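PDB 6EWH: centrosomal protein 120 from Oreochromis niloticus, which is a centriole- and centrosome-associated protein that probably works in building cilia, the piece here being its second C2 domain. Local coordinates for residues 8-13 with 101-106; 16-21 with 90-95; 27-32 with 178-183. The protein carries 1 engineered substitution. All coordinates share one frame; numbering follows the deposited sequence.

Interaction 1: residues 8-13 with 101-106; sequences LEAILI and KAFLSQ
The flat group of this contact is the Phe103 ring, whose rim is met by the backbone carbonyl of Leu8: Leu8 O lies close to the ring plane, 3.5 Å from Phe103 CD1. Further round, the backbone of Glu9 and Ala10 comes in obliquely, with Ala10 N 3.6 Å from Phe103 CE1, and the methyl CB of Ala10 sits 3.7 Å from Phe103 CZ. With CG anti to the backbone N (chi1 170°), the ring leaves the helix beside the carbonyl carbon, and its CD1, CE1 and CZ meet Leu8 and Ala10. The CD1 branch of Leu8 lies against the backbone of the same residue, 3.7 Å from Phe103 N, and also near Ala102 CB. This contact places helix 97-105 against the outermost strand, 10-13, of the mixed sheet of the C2 domain; Val21 of the neighbouring strand and Leu67 touch both Ala10 and Phe103. Polar linkage runs through water, with Gln106 OE1 accepting from two molecules. One bridges to Leu8 N, accepting its hydrogen bond at 2.8 Å, and the other donates to Leu8 O, also over 2.8 Å. The nearest direct neighbour of Gln106 OE1 in Leu8 is CB, at 4.2 Å.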
ATOM      1  N   LEU A   8     -18.568  -7.458   8.086  1.00 64.67           N
ATOM      2  CA  LEU A   8     -18.476  -6.216   7.329  1.00 55.15           C
ATOM      3  C   LEU A   8     -17.619  -6.443   6.090  1.00 50.50           C
ATOM      4  O   LEU A   8     -16.467  -6.876   6.196  1.00 50.19           O
ATOM      5  CB  LEU A   8     -17.857  -5.122   8.199  1.00 55.21           C
ATOM      6  CG  LEU A   8     -18.759  -4.404   9.203  1.00 58.70           C
ATOM      7  CD1 LEU A   8     -17.969  -3.348   9.969  1.00 59.37           C
ATOM      8  CD2 LEU A   8     -19.961  -3.778   8.502  1.00 54.23           C
ATOM      9  N   GLU A   9     -18.184  -6.154   4.917  1.00 49.39           N
ATOM     10  CA  GLU A   9     -17.489  -6.325   3.649  1.00 58.97           C
ATOM     11  C   GLU A   9     -17.663  -5.087   2.782  1.00 55.17           C
ATOM     12  O   GLU A   9     -18.693  -4.409   2.837  1.00 55.58           O
ATOM     13  CB  GLU A   9     -18.003  -7.552   2.885  1.00 70.27           C
ATOM     14  CG  GLU A   9     -17.423  -8.868   3.368  1.00 80.47           C
ATOM     15  CD  GLU A   9     -17.855 -10.046   2.517  1.00 90.85           C
ATOM     16  OE1 GLU A   9     -18.938  -9.971   1.895  1.00 93.01           O
ATOM     17  OE2 GLU A   9     -17.108 -11.046   2.468  1.00 93.64           O
ATOM     18  N   ALA A  10     -16.638  -4.799   1.978  1.00 47.44           N
ATOM     19  CA  ALA A  10     -16.674  -3.693   1.025  1.00 47.14           C
ATOM     20  C   ALA A  10     -17.264  -4.205  -0.283  1.00 54.82           C
ATOM     21  O   ALA A  10     -16.627  -4.986  -0.998  1.00 61.11           O
ATOM     22  CB  ALA A  10     -15.271  -3.129   0.808  1.00 44.06           C
ATOM     23  N   ILE A  11     -18.473  -3.757  -0.603  1.00 48.56           N
ATOM     24  CA  ILE A  11     -19.250  -4.293  -1.715  1.00 52.91           C
ATOM     25  C   ILE A  11     -19.156  -3.325  -2.885  1.00 50.73           C
ATOM     26  O   ILE A  11     -19.669  -2.202  -2.820  1.00 47.43           O
ATOM     27  CB  ILE A  11     -20.708  -4.531  -1.306  1.00 55.95           C
ATOM     28  CG1 ILE A  11     -20.773  -5.526  -0.146  1.00 62.66           C
ATOM     29  CG2 ILE A  11     -21.519  -5.013  -2.498  1.00 58.14           C
ATOM     30  CD1 ILE A  11     -22.138  -5.614   0.505  1.00 69.00           C
ATOM     31  N   LEU A  12     -18.518  -3.767  -3.968  1.00 50.34           N
ATOM     32  CA  LEU A  12     -18.410  -2.939  -5.161  1.00 54.95           C
ATOM     33  C   LEU A  12     -19.788  -2.669  -5.748  1.00 56.89           C
ATOM     34  O   LEU A  12     -20.573  -3.594  -5.977  1.00 63.08           O
ATOM     35  CB  LEU A  12     -17.538  -3.636  -6.205  1.00 55.10           C
ATOM     36  CG  LEU A  12     -17.528  -2.975  -7.589  1.00 61.01           C
ATOM     37  CD1 LEU A  12     -16.999  -1.543  -7.522  1.00 62.14           C
ATOM     38  CD2 LEU A  12     -16.731  -3.802  -8.587  1.00 57.73           C
ATOM     39  N   ILE A  13     -20.078  -1.394  -5.983  1.00 61.67           N
ATOM     40  CA  ILE A  13     -21.262  -0.980  -6.732  1.00 67.89           C
ATOM     41  C   ILE A  13     -20.794  -0.669  -8.150  1.00 71.70           C
ATOM     42  O   ILE A  13     -20.314   0.443  -8.414  1.00 67.96           O
ATOM     43  CB  ILE A  13     -21.951   0.223  -6.066  1.00 62.76           C
ATOM     44  CG1 ILE A  13     -22.195  -0.062  -4.582  1.00 56.81           C
ATOM     45  CG2 ILE A  13     -23.261   0.549  -6.768  1.00 62.15           C
ATOM     46  CD1 ILE A  13     -22.980  -1.329  -4.318  1.00 58.75           C
ATOM     47  N   LYS A 101     -14.668   2.790   9.986  1.00 28.64           N
ATOM     48  CA  LYS A 101     -13.567   2.667  10.932  1.00 33.79           C
ATOM     49  C   LYS A 101     -13.499   1.255  11.499  1.00 32.46           C
ATOM     50  O   LYS A 101     -12.420   0.654  11.570  1.00 31.28           O
ATOM     51  CB  LYS A 101     -13.728   3.718  12.032  1.00 33.21           C
ATOM     52  CG  LYS A 101     -12.547   3.894  12.977  1.00 36.87           C
ATOM     53  CD  LYS A 101     -12.874   4.946  14.044  1.00 35.19           C
ATOM     54  CE  LYS A 101     -11.670   5.303  14.916  1.00 41.12           C
ATOM     55  NZ  LYS A 101     -11.186   4.173  15.768  1.00 38.24           N
ATOM     56  N   ALA A 102     -14.653   0.692  11.871  1.00 31.84           N
ATOM     57  CA  ALA A 102     -14.687  -0.687  12.348  1.00 31.59           C
ATOM     58  C   ALA A 102     -14.236  -1.656  11.260  1.00 33.73           C
ATOM     59  O   ALA A 102     -13.423  -2.554  11.511  1.00 33.04           O
ATOM     60  CB  ALA A 102     -16.096  -1.028  12.830  1.00 29.98           C
ATOM     61  N   PHE A 103     -14.735  -1.469  10.035  1.00 32.45           N
ATOM     62  CA  PHE A 103     -14.331  -2.319   8.919  1.00 30.79           C
ATOM     63  C   PHE A 103     -12.818  -2.313   8.746  1.00 33.97           C
ATOM     64  O   PHE A 103     -12.186  -3.372   8.681  1.00 30.36           O
ATOM     65  CB  PHE A 103     -15.021  -1.848   7.637  1.00 34.90           C
ATOM     66  CG  PHE A 103     -14.500  -2.491   6.378  1.00 32.11           C
ATOM     67  CD1 PHE A 103     -14.910  -3.759   6.006  1.00 36.13           C
ATOM     68  CD2 PHE A 103     -13.623  -1.804   5.542  1.00 30.90           C
ATOM     69  CE1 PHE A 103     -14.443  -4.338   4.828  1.00 38.94           C
ATOM     70  CE2 PHE A 103     -13.151  -2.387   4.373  1.00 34.41           C
ATOM     71  CZ  PHE A 103     -13.566  -3.651   4.017  1.00 37.56           C
ATOM     72  N   LEU A 104     -12.213  -1.124   8.675  1.00 31.44           N
ATOM     73  CA  LEU A 104     -10.770  -1.062   8.465  1.00 29.79           C
ATOM     74  C   LEU A 104     -10.004  -1.670   9.631  1.00 30.44           C
ATOM     75  O   LEU A 104      -8.974  -2.327   9.429  1.00 31.80           O
ATOM     76  CB  LEU A 104     -10.331   0.377   8.219  1.00 31.97           C
ATOM     77  CG  LEU A 104     -10.813   0.911   6.879  1.00 34.15           C
ATOM     78  CD1 LEU A 104     -10.517   2.391   6.785  1.00 36.00           C
ATOM     79  CD2 LEU A 104     -10.149   0.157   5.737  1.00 31.12           C
ATOM     80  N   SER A 105     -10.485  -1.454  10.863  1.00 29.75           N
ATOM     81  CA  SER A 105      -9.836  -2.048  12.027  1.00 31.94           C
ATOM     82  C   SER A 105      -9.809  -3.566  11.942  1.00 35.05           C
ATOM     83  O   SER A 105      -8.937  -4.194  12.556  1.00 38.54           O
ATOM     84  CB  SER A 105     -10.520  -1.586  13.322  1.00 34.67           C
ATOM     85  OG  SER A 105     -11.722  -2.304  13.575  1.00 37.32           O
ATOM     86  N   GLN A 106     -10.721  -4.164  11.173  1.00 33.45           N
ATOM     87  CA  GLN A 106     -10.815  -5.610  11.034  1.00 35.22           C
ATOM     88  C   GLN A 106     -10.102  -6.145   9.797  1.00 35.77           C
ATOM     89  O   GLN A 106     -10.092  -7.360   9.585  1.00 37.72           O
ATOM     90  CB  GLN A 106     -12.287  -6.037  11.008  1.00 34.05           C
ATOM     91  CG  GLN A 106     -13.073  -5.613  12.249  1.00 38.16           C
ATOM     92  CD  GLN A 106     -14.575  -5.714  12.048  1.00 39.94           C
ATOM     93  OE1 GLN A 106     -15.039  -6.334  11.088  1.00 42.15           O
ATOM     94  NE2 GLN A 106     -15.345  -5.100  12.952  1.00 36.87           N
TER
HETATM   95  O   HOH W   1     -17.252  -7.707  10.541  1.00 49.89           O
HETATM   96  O   HOH W   2     -14.686  -6.782   8.290  1.00 57.50           O

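Interaction 2: residues 16-21 with 90-95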
ATOM      1  N   GLN A  16     -21.554   2.605 -10.292  1.00 95.01           N
ATOM      2  CA  GLN A  16     -21.252   3.869  -9.634  1.00 84.77           C
ATOM      3  C   GLN A  16     -19.763   4.108  -9.435  1.00 73.70           C
ATOM      4  O   GLN A  16     -19.337   5.267  -9.347  1.00 76.35           O
ATOM      5  CB  GLN A  16     -21.961   3.936  -8.281  1.00 87.23           C
ATOM      6  CG  GLN A  16     -23.478   3.894  -8.371  1.00 92.57           C
ATOM      7  CD  GLN A  16     -24.049   5.078  -9.122  1.00 96.85           C
ATOM      8  OE1 GLN A  16     -23.426   6.137  -9.209  1.00 97.83           O
ATOM      9  NE2 GLN A  16     -25.244   4.904  -9.676  1.00100.09           N
ATOM     10  N   GLY A  17     -18.962   3.052  -9.360  1.00 51.78           N
ATOM     11  CA  GLY A  17     -17.543   3.246  -9.119  1.00 48.05           C
ATOM     12  C   GLY A  17     -17.225   3.646  -7.695  1.00 44.43           C
ATOM     13  O   GLY A  17     -16.354   4.499  -7.473  1.00 47.18           O
ATOM     14  N   TYR A  18     -17.936   3.077  -6.725  1.00 38.41           N
ATOM     15  CA  TYR A  18     -17.556   3.159  -5.321  1.00 32.04           C
ATOM     16  C   TYR A  18     -17.869   1.831  -4.644  1.00 35.54           C
ATOM     17  O   TYR A  18     -18.567   0.975  -5.194  1.00 40.83           O
ATOM     18  CB  TYR A  18     -18.207   4.348  -4.596  1.00 32.79           C
ATOM     19  CG  TYR A  18     -19.725   4.330  -4.546  1.00 33.22           C
ATOM     20  CD1 TYR A  18     -20.404   3.422  -3.744  1.00 31.74           C
ATOM     21  CD2 TYR A  18     -20.465   5.252  -5.263  1.00 40.01           C
ATOM     22  CE1 TYR A  18     -21.786   3.411  -3.688  1.00 40.30           C
ATOM     23  CE2 TYR A  18     -21.849   5.255  -5.204  1.00 43.10           C
ATOM     24  CZ  TYR A  18     -22.497   4.330  -4.419  1.00 46.37           C
ATOM     25  OH  TYR A  18     -23.870   4.322  -4.359  1.00 52.74           O
ATOM     26  N   HIS A  19     -17.355   1.669  -3.428  1.00 29.49           N
ATOM     27  CA  HIS A  19     -17.585   0.472  -2.628  1.00 30.23           C
ATOM     28  C   HIS A  19     -18.497   0.821  -1.460  1.00 34.00           C
ATOM     29  O   HIS A  19     -18.219   1.763  -0.714  1.00 32.97           O
ATOM     30  CB  HIS A  19     -16.250  -0.057  -2.095  1.00 30.25           C
ATOM     31  CG  HIS A  19     -15.260  -0.386  -3.169  1.00 33.74           C
ATOM     32  ND1 HIS A  19     -14.581   0.583  -3.878  1.00 34.03           N
ATOM     33  CD2 HIS A  19     -14.845  -1.576  -3.664  1.00 38.25           C
ATOM     34  CE1 HIS A  19     -13.788   0.004  -4.762  1.00 36.27           C
ATOM     35  NE2 HIS A  19     -13.928  -1.305  -4.652  1.00 35.21           N
ATOM     36  N   GLN A  20     -19.590   0.068  -1.300  1.00 32.90           N
ATOM     37  CA  GLN A  20     -20.490   0.258  -0.166  1.00 31.83           C
ATOM     38  C   GLN A  20     -20.023  -0.591   1.010  1.00 35.26           C
ATOM     39  O   GLN A  20     -19.798  -1.796   0.861  1.00 39.96           O
ATOM     40  CB  GLN A  20     -21.920  -0.134  -0.544  1.00 38.05           C
ATOM     41  CG  GLN A  20     -22.920  -0.063   0.624  1.00 34.80           C
ATOM     42  CD  GLN A  20     -23.282   1.363   1.013  1.00 32.92           C
ATOM     43  OE1 GLN A  20     -23.515   2.218   0.157  1.00 36.55           O
ATOM     44  NE2 GLN A  20     -23.316   1.626   2.317  1.00 34.65           N
ATOM     45  N   VAL A  21     -19.876   0.040   2.175  1.00 31.93           N
ATOM     46  CA  VAL A  21     -19.525  -0.642   3.418  1.00 32.64           C
ATOM     47  C   VAL A  21     -20.606  -0.333   4.445  1.00 35.14           C
ATOM     48  O   VAL A  21     -20.786   0.826   4.843  1.00 33.40           O
ATOM     49  CB  VAL A  21     -18.137  -0.231   3.938  1.00 30.69           C
ATOM     50  CG1 VAL A  21     -17.828  -0.970   5.245  1.00 35.32           C
ATOM     51  CG2 VAL A  21     -17.073  -0.520   2.893  1.00 31.63           C
ATOM     52  N   SER A  90      -6.367   5.341  -5.200  1.00 21.53           N
ATOM     53  CA  SER A  90      -7.449   5.658  -4.270  0.52 22.79           C
ATOM     54  C   SER A  90      -8.716   4.916  -4.671  1.00 22.96           C
ATOM     55  O   SER A  90      -8.979   4.745  -5.859  1.00 23.76           O
ATOM     56  CB  SER A  90      -7.783   7.159  -4.325  0.52 23.26           C
ATOM     57  OG  SER A  90      -6.647   7.979  -4.091  0.52 25.36           O
ATOM     58  N   VAL A  91      -9.513   4.527  -3.678  1.00 22.15           N
ATOM     59  CA  VAL A  91     -10.847   3.984  -3.904  1.00 22.79           C
ATOM     60  C   VAL A  91     -11.856   4.833  -3.151  1.00 23.66           C
ATOM     61  O   VAL A  91     -11.567   5.398  -2.093  1.00 23.45           O
ATOM     62  CB  VAL A  91     -10.958   2.499  -3.483  1.00 25.38           C
ATOM     63  CG1 VAL A  91     -10.103   1.629  -4.400  1.00 26.41           C
ATOM     64  CG2 VAL A  91     -10.555   2.313  -2.009  1.00 24.60           C
ATOM     65  N   ARG A  92     -13.064   4.909  -3.701  1.00 23.04           N
ATOM     66  CA  ARG A  92     -14.154   5.619  -3.056  1.00 24.38           C
ATOM     67  C   ARG A  92     -15.019   4.636  -2.281  1.00 24.48           C
ATOM     68  O   ARG A  92     -15.319   3.537  -2.762  1.00 26.50           O
ATOM     69  CB  ARG A  92     -15.015   6.352  -4.088  1.00 25.06           C
ATOM     70  CG  ARG A  92     -14.276   7.463  -4.809  1.00 29.36           C
ATOM     71  CD  ARG A  92     -15.171   8.069  -5.903  1.00 31.59           C
ATOM     72  NE  ARG A  92     -16.187   8.950  -5.332  1.00 30.26           N
ATOM     73  CZ  ARG A  92     -17.413   9.101  -5.820  1.00 31.58           C
ATOM     74  NH1 ARG A  92     -17.799   8.402  -6.877  1.00 38.45           N
ATOM     75  NH2 ARG A  92     -18.251   9.946  -5.237  1.00 33.01           N
ATOM     76  N   ILE A  93     -15.422   5.039  -1.079  1.00 23.30           N
ATOM     77  CA  ILE A  93     -16.195   4.185  -0.187  1.00 24.94           C
ATOM     78  C   ILE A  93     -17.419   4.964   0.277  1.00 26.44           C
ATOM     79  O   ILE A  93     -17.301   6.114   0.718  1.00 26.95           O
ATOM     80  CB  ILE A  93     -15.353   3.717   1.017  1.00 24.11           C
ATOM     81  CG1 ILE A  93     -14.159   2.890   0.555  1.00 24.47           C
ATOM     82  CG2 ILE A  93     -16.205   2.891   1.979  1.00 28.82           C
ATOM     83  CD1 ILE A  93     -13.110   2.682   1.624  1.00 25.57           C
ATOM     84  N   ARG A  94     -18.591   4.351   0.158  1.00 29.62           N
ATOM     85  CA  ARG A  94     -19.816   4.913   0.709  1.00 31.11           C
ATOM     86  C   ARG A  94     -20.123   4.141   1.988  1.00 28.90           C
ATOM     87  O   ARG A  94     -20.276   2.917   1.953  1.00 29.18           O
ATOM     88  CB  ARG A  94     -20.951   4.800  -0.309  1.00 31.08           C
ATOM     89  CG  ARG A  94     -22.247   5.532   0.069  1.00 33.53           C
ATOM     90  CD  ARG A  94     -23.228   5.460  -1.094  1.00 38.81           C
ATOM     91  NE  ARG A  94     -24.481   6.163  -0.827  1.00 38.15           N
ATOM     92  CZ  ARG A  94     -25.520   5.629  -0.187  1.00 39.10           C
ATOM     93  NH1 ARG A  94     -25.468   4.382   0.266  1.00 36.81           N
ATOM     94  NH2 ARG A  94     -26.619   6.351  -0.002  1.00 40.91           N
ATOM     95  N   SER A  95     -20.150   4.839   3.117  1.00 29.12           N
ATOM     96  CA  SER A  95     -20.261   4.164   4.411  1.00 27.11           C
ATOM     97  C   SER A  95     -20.659   5.192   5.463  1.00 31.80           C
ATOM     98  O   SER A  95     -21.113   6.293   5.141  1.00 30.45           O
ATOM     99  CB  SER A  95     -18.933   3.478   4.771  1.00 27.64           C
ATOM    100  OG  SER A  95     -19.073   2.592   5.876  1.00 29.74           O
TER
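The one parallel pairing of the mixed C2-domain sheet joins strand 18-21 to strand 87-95, His19 bridging to Ile93 and Gln20 to Arg94, with the short axes 34° apart. The ladder runs His19 N to Arg92 O, Arg94 N to His19 O (2.8 Å) and Val21 N to Arg94 O. Arg92 O accepts a second hydrogen bond, from His19 ND1 at 3.2 Å, and its two donors arrive from opposite faces of the carbonyl plane; the oxygen lies in the imidazole plane. On the sheet face carrying Gln20 and Arg94, Tyr18 lies beside Arg94, pointing the same way, with Tyr18 CE1 3.6 Å from Arg94 CD and ring and guanidinium planes 27° apart. The Gln20 chain bends at chi2 (73°), and its OE1 accepts from Arg94 NH1 at 2.9 Å, in the guanidinium plane; NH1 also bonds Ala24 O. Arg92 instead sends its NE to Glu181. Toward the strand ends, Val21 CG2 packs 3.6 Å from Ile93 CG2, and Ser95 OG donates to Val21 O over 2.7 Å. Since ND1 donates, it carries a proton, and the bond helps to fix the buried ring's rotation; Gln20 NE2 bonds Gly22 O and Cys27 O, leaving OE1 to face a probably positive group.

Interaction 3: residues 27-32 with 178-183; sequences CTDMFV and LRREEV
Backbone bonds between Val32 and Arg179 begin the pairing: Val32 N gives to Arg179 O over 2.8 Å and Arg179 N returns a bond to Val32 O over 3.1 Å, making an antiparallel hydrogen-bonded pair. Phe31 and Arg180 form the adjoining non-hydrogen-bonded pair. One step on, Glu181 N still reaches Met30 O at 2.9 Å, but from above the carbonyl plane, as the chain enters the type I turn Arg180-Val183. A side chain spans that turn too: Arg179 NH1 reaches forward to Val183 O at 3.0 Å.

Charged contacts centre on Arg180, which stays extended from CG to NE. Its NH1 makes a salt bridge to Asp29 OD2 (3.1 Å) that lies near the guanidinium plane yet meets the carboxylate from above its own plane, the two planes standing 62° apart. NH2 has a second acidic partner in Asp139. A water accepts from Arg180 NH1 and donates to Met30 O and to Glu182 OE1, so Met30 O is gripped twice. Glu181 OE2 is committed to a salt bridge with Arg92.

In the fold, this is where strands 29-41 and 171-180 lie side by side in the mixed sheet of the C2 domain. Strand 29-41, on its edge toward strand 87-95, starts at a classic beta bulge in which Thr28 and Asp29 both face Ser95.

Packing flanks the polar groups. Phe31 runs alongside Arg180 and points the same way, CE2 lying 3.6 Å from Arg180 CG and over one face of the guanidinium, toward its rim, with the planes 30° apart. Val32 CG2 likewise sits over the guanidinium of Arg179, 3.9 Å from NH2; that arginine's CG lies between N and the carbonyl carbon (chi1 62°). Glu181 lies beside Met30, its OE1 3.4 Å from Met30 CB.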
ATOM      1  N   CYS A  27     -25.644   4.076   5.877  1.00 35.49           N
ATOM      2  CA  CYS A  27     -24.227   4.389   5.692  1.00 31.51           C
ATOM      3  C   CYS A  27     -24.095   5.028   4.311  1.00 34.21           C
ATOM      4  O   CYS A  27     -23.879   4.344   3.306  1.00 35.91           O
ATOM      5  CB  CYS A  27     -23.412   3.105   5.835  1.00 33.47           C
ATOM      6  SG  CYS A  27     -23.599   2.284   7.452  1.00 38.75           S
ATOM      7  N   THR A  28     -24.226   6.357   4.271  1.00 32.82           N
ATOM      8  CA  THR A  28     -24.447   7.089   3.028  1.00 34.94           C
ATOM      9  C   THR A  28     -23.409   8.173   2.745  1.00 37.10           C
ATOM     10  O   THR A  28     -23.585   8.941   1.792  1.00 36.46           O
ATOM     11  CB  THR A  28     -25.831   7.739   3.062  1.00 41.26           C
ATOM     12  OG1 THR A  28     -25.823   8.786   4.040  1.00 43.15           O
ATOM     13  CG2 THR A  28     -26.886   6.708   3.447  1.00 45.64           C
ATOM     14  N   ASP A  29     -22.353   8.282   3.544  1.00 32.87           N
ATOM     15  CA  ASP A  29     -21.344   9.309   3.332  1.00 28.94           C
ATOM     16  C   ASP A  29     -20.205   8.776   2.470  1.00 27.51           C
ATOM     17  O   ASP A  29     -19.906   7.584   2.473  1.00 27.98           O
ATOM     18  CB  ASP A  29     -20.786   9.789   4.671  1.00 32.48           C
ATOM     19  CG  ASP A  29     -21.850  10.414   5.558  1.00 36.87           C
ATOM     20  OD1 ASP A  29     -22.883  10.870   5.020  1.00 41.60           O
ATOM     21  OD2 ASP A  29     -21.654  10.452   6.789  1.00 37.97           O
ATOM     22  N   MET A  30     -19.580   9.671   1.715  1.00 27.14           N
ATOM     23  CA  MET A  30     -18.482   9.291   0.832  1.00 25.45           C
ATOM     24  C   MET A  30     -17.133   9.502   1.495  1.00 24.64           C
ATOM     25  O   MET A  30     -16.891  10.534   2.127  1.00 26.14           O
ATOM     26  CB  MET A  30     -18.542  10.107  -0.457  1.00 28.31           C
ATOM     27  CG  MET A  30     -19.779   9.815  -1.293  1.00 32.98           C
ATOM     28  SD  MET A  30     -20.053   8.061  -1.636  1.00 34.62           S
ATOM     29  CE  MET A  30     -18.475   7.588  -2.335  1.00 28.01           C
ATOM     30  N   PHE A  31     -16.255   8.509   1.331  1.00 24.09           N
ATOM     31  CA  PHE A  31     -14.895   8.524   1.847  1.00 22.48           C
ATOM     32  C   PHE A  31     -13.926   8.120   0.747  1.00 22.19           C
ATOM     33  O   PHE A  31     -14.300   7.457  -0.223  1.00 23.61           O
ATOM     34  CB  PHE A  31     -14.748   7.513   3.003  1.00 20.57           C
ATOM     35  CG  PHE A  31     -15.629   7.820   4.184  1.00 24.62           C
ATOM     36  CD1 PHE A  31     -16.953   7.384   4.219  1.00 25.47           C
ATOM     37  CD2 PHE A  31     -15.146   8.560   5.253  1.00 24.35           C
ATOM     38  CE1 PHE A  31     -17.768   7.673   5.318  1.00 25.86           C
ATOM     39  CE2 PHE A  31     -15.962   8.860   6.337  1.00 26.13           C
ATOM     40  CZ  PHE A  31     -17.261   8.411   6.368  1.00 26.78           C
ATOM     41  N   VAL A  32     -12.662   8.500   0.920  1.00 22.46           N
ATOM     42  CA  VAL A  32     -11.584   8.101   0.020  1.00 21.31           C
ATOM     43  C   VAL A  32     -10.503   7.411   0.848  1.00 21.90           C
ATOM     44  O   VAL A  32     -10.039   7.962   1.854  1.00 22.73           O
ATOM     45  CB  VAL A  32     -11.001   9.299  -0.753  1.00 22.85           C
ATOM     46  CG1 VAL A  32      -9.897   8.830  -1.699  1.00 24.24           C
ATOM     47  CG2 VAL A  32     -12.105  10.002  -1.528  1.00 25.42           C
ATOM     48  N   LEU A 178      -7.088   7.935   5.052  1.00 22.43           N
ATOM     49  CA  LEU A 178      -8.543   7.866   4.990  1.00 23.04           C
ATOM     50  C   LEU A 178      -9.095   9.264   5.223  1.00 23.71           C
ATOM     51  O   LEU A 178      -8.652   9.961   6.138  1.00 24.90           O
ATOM     52  CB  LEU A 178      -9.067   6.910   6.060  1.00 23.76           C
ATOM     53  CG  LEU A 178     -10.589   6.778   6.143  1.00 24.27           C
ATOM     54  CD1 LEU A 178     -11.159   6.111   4.890  1.00 24.55           C
ATOM     55  CD2 LEU A 178     -11.011   6.028   7.387  1.00 26.84           C
ATOM     56  N   ARG A 179     -10.054   9.682   4.393  1.00 23.84           N
ATOM     57  CA  ARG A 179     -10.674  10.982   4.609  1.00 25.39           C
ATOM     58  C   ARG A 179     -12.103  10.953   4.095  1.00 24.50           C
ATOM     59  O   ARG A 179     -12.439  10.172   3.201  1.00 25.09           O
ATOM     60  CB  ARG A 179      -9.890  12.098   3.904  1.00 25.65           C
ATOM     61  CG  ARG A 179      -9.826  11.942   2.398  1.00 25.33           C
ATOM     62  CD  ARG A 179      -8.916  12.982   1.772  1.00 32.87           C
ATOM     63  NE  ARG A 179      -8.854  12.818   0.322  1.00 30.77           N
ATOM     64  CZ  ARG A 179      -9.785  13.246  -0.522  1.00 30.92           C
ATOM     65  NH1 ARG A 179     -10.865  13.873  -0.076  1.00 30.99           N
ATOM     66  NH2 ARG A 179      -9.637  13.040  -1.826  1.00 40.89           N
ATOM     67  N   ARG A 180     -12.936  11.821   4.655  1.00 24.15           N
ATOM     68  CA  ARG A 180     -14.205  12.116   4.010  1.00 24.80           C
ATOM     69  C   ARG A 180     -13.923  12.739   2.656  1.00 27.66           C
ATOM     70  O   ARG A 180     -12.954  13.484   2.485  1.00 27.98           O
ATOM     71  CB  ARG A 180     -15.024  13.092   4.856  1.00 26.60           C
ATOM     72  CG  ARG A 180     -15.666  12.462   6.075  1.00 24.49           C
ATOM     73  CD  ARG A 180     -16.619  13.465   6.725  1.00 25.95           C
ATOM     74  NE  ARG A 180     -17.319  12.974   7.912  1.00 29.90           N
ATOM     75  CZ  ARG A 180     -18.398  12.193   7.883  1.00 33.17           C
ATOM     76  NH1 ARG A 180     -18.901  11.790   6.726  1.00 36.91           N
ATOM     77  NH2 ARG A 180     -18.978  11.816   9.019  1.00 35.82           N
ATOM     78  N   GLU A 181     -14.758  12.406   1.679  1.00 25.08           N
ATOM     79  CA  GLU A 181     -14.491  12.858   0.325  1.00 28.61           C
ATOM     80  C   GLU A 181     -14.479  14.378   0.235  1.00 36.12           C
ATOM     81  O   GLU A 181     -13.695  14.947  -0.539  1.00 35.49           O
ATOM     82  CB  GLU A 181     -15.524  12.266  -0.626  1.00 31.45           C
ATOM     83  CG  GLU A 181     -15.241  12.584  -2.079  1.00 34.08           C
ATOM     84  CD  GLU A 181     -15.957  11.637  -2.996  1.00 31.63           C
ATOM     85  OE1 GLU A 181     -17.199  11.733  -3.091  1.00 33.59           O
ATOM     86  OE2 GLU A 181     -15.273  10.792  -3.610  1.00 37.02           O
ATOM     87  N   GLU A 182     -15.307  15.046   1.035  1.00 33.46           N
ATOM     88  CA  GLU A 182     -15.371  16.501   1.034  1.00 40.60           C
ATOM     89  C   GLU A 182     -14.298  17.163   1.898  1.00 44.28           C
ATOM     90  O   GLU A 182     -14.229  18.396   1.928  1.00 44.79           O
ATOM     91  CB  GLU A 182     -16.770  16.969   1.449  1.00 42.20           C
ATOM     92  CG  GLU A 182     -17.090  16.802   2.928  1.00 40.59           C
ATOM     93  CD  GLU A 182     -17.645  15.433   3.277  1.00 45.34           C
ATOM     94  OE1 GLU A 182     -17.492  14.491   2.468  1.00 38.74           O
ATOM     95  OE2 GLU A 182     -18.250  15.303   4.365  1.00 55.03           O
ATOM     96  N   VAL A 183     -13.460  16.391   2.587  1.00 37.08           N
ATOM     97  CA  VAL A 183     -12.378  16.929   3.401  1.00 31.69           C
ATOM     98  C   VAL A 183     -11.096  16.803   2.595  1.00 35.77           C
ATOM     99  O   VAL A 183     -10.630  15.693   2.324  1.00 35.81           O
ATOM    100  CB  VAL A 183     -12.273  16.213   4.754  1.00 32.89           C
ATOM    101  CG1 VAL A 183     -11.025  16.662   5.504  1.00 33.05           C
ATOM    102  CG2 VAL A 183     -13.513  16.486   5.579  1.00 32.72           C
TER
HETATM  103  O   HOH W   3     -20.645   9.252   8.688  1.00 35.97           O
HETATM  104  O   HOH W   4     -18.255  12.169   3.960  1.00 31.06           O

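In the fold
All three contacts lie on one side of the chain's centre and reach the same mixed sheet. Interaction 2 sits about 10 Å from interaction 1 and 9 Å from interaction 3, centre to centre. Along the chain it is nested inside the loop closed by interaction 1, whereas interaction 3 alternates with both. Strand 18-21 joins the first two, Ile11 O meeting Gln20 N at 2.7 Å; strands 87-95 and 29-41 join the last two, where Arg92 NE and Glu181 OE2 form a salt bridge. Helix 97-105 of interaction 1 also touches interaction 3, Leu104 packing on Leu178; their centres are about 13 Å apart. Residues near both ends of the modelled fragment thus converge on this end of the C2 domain.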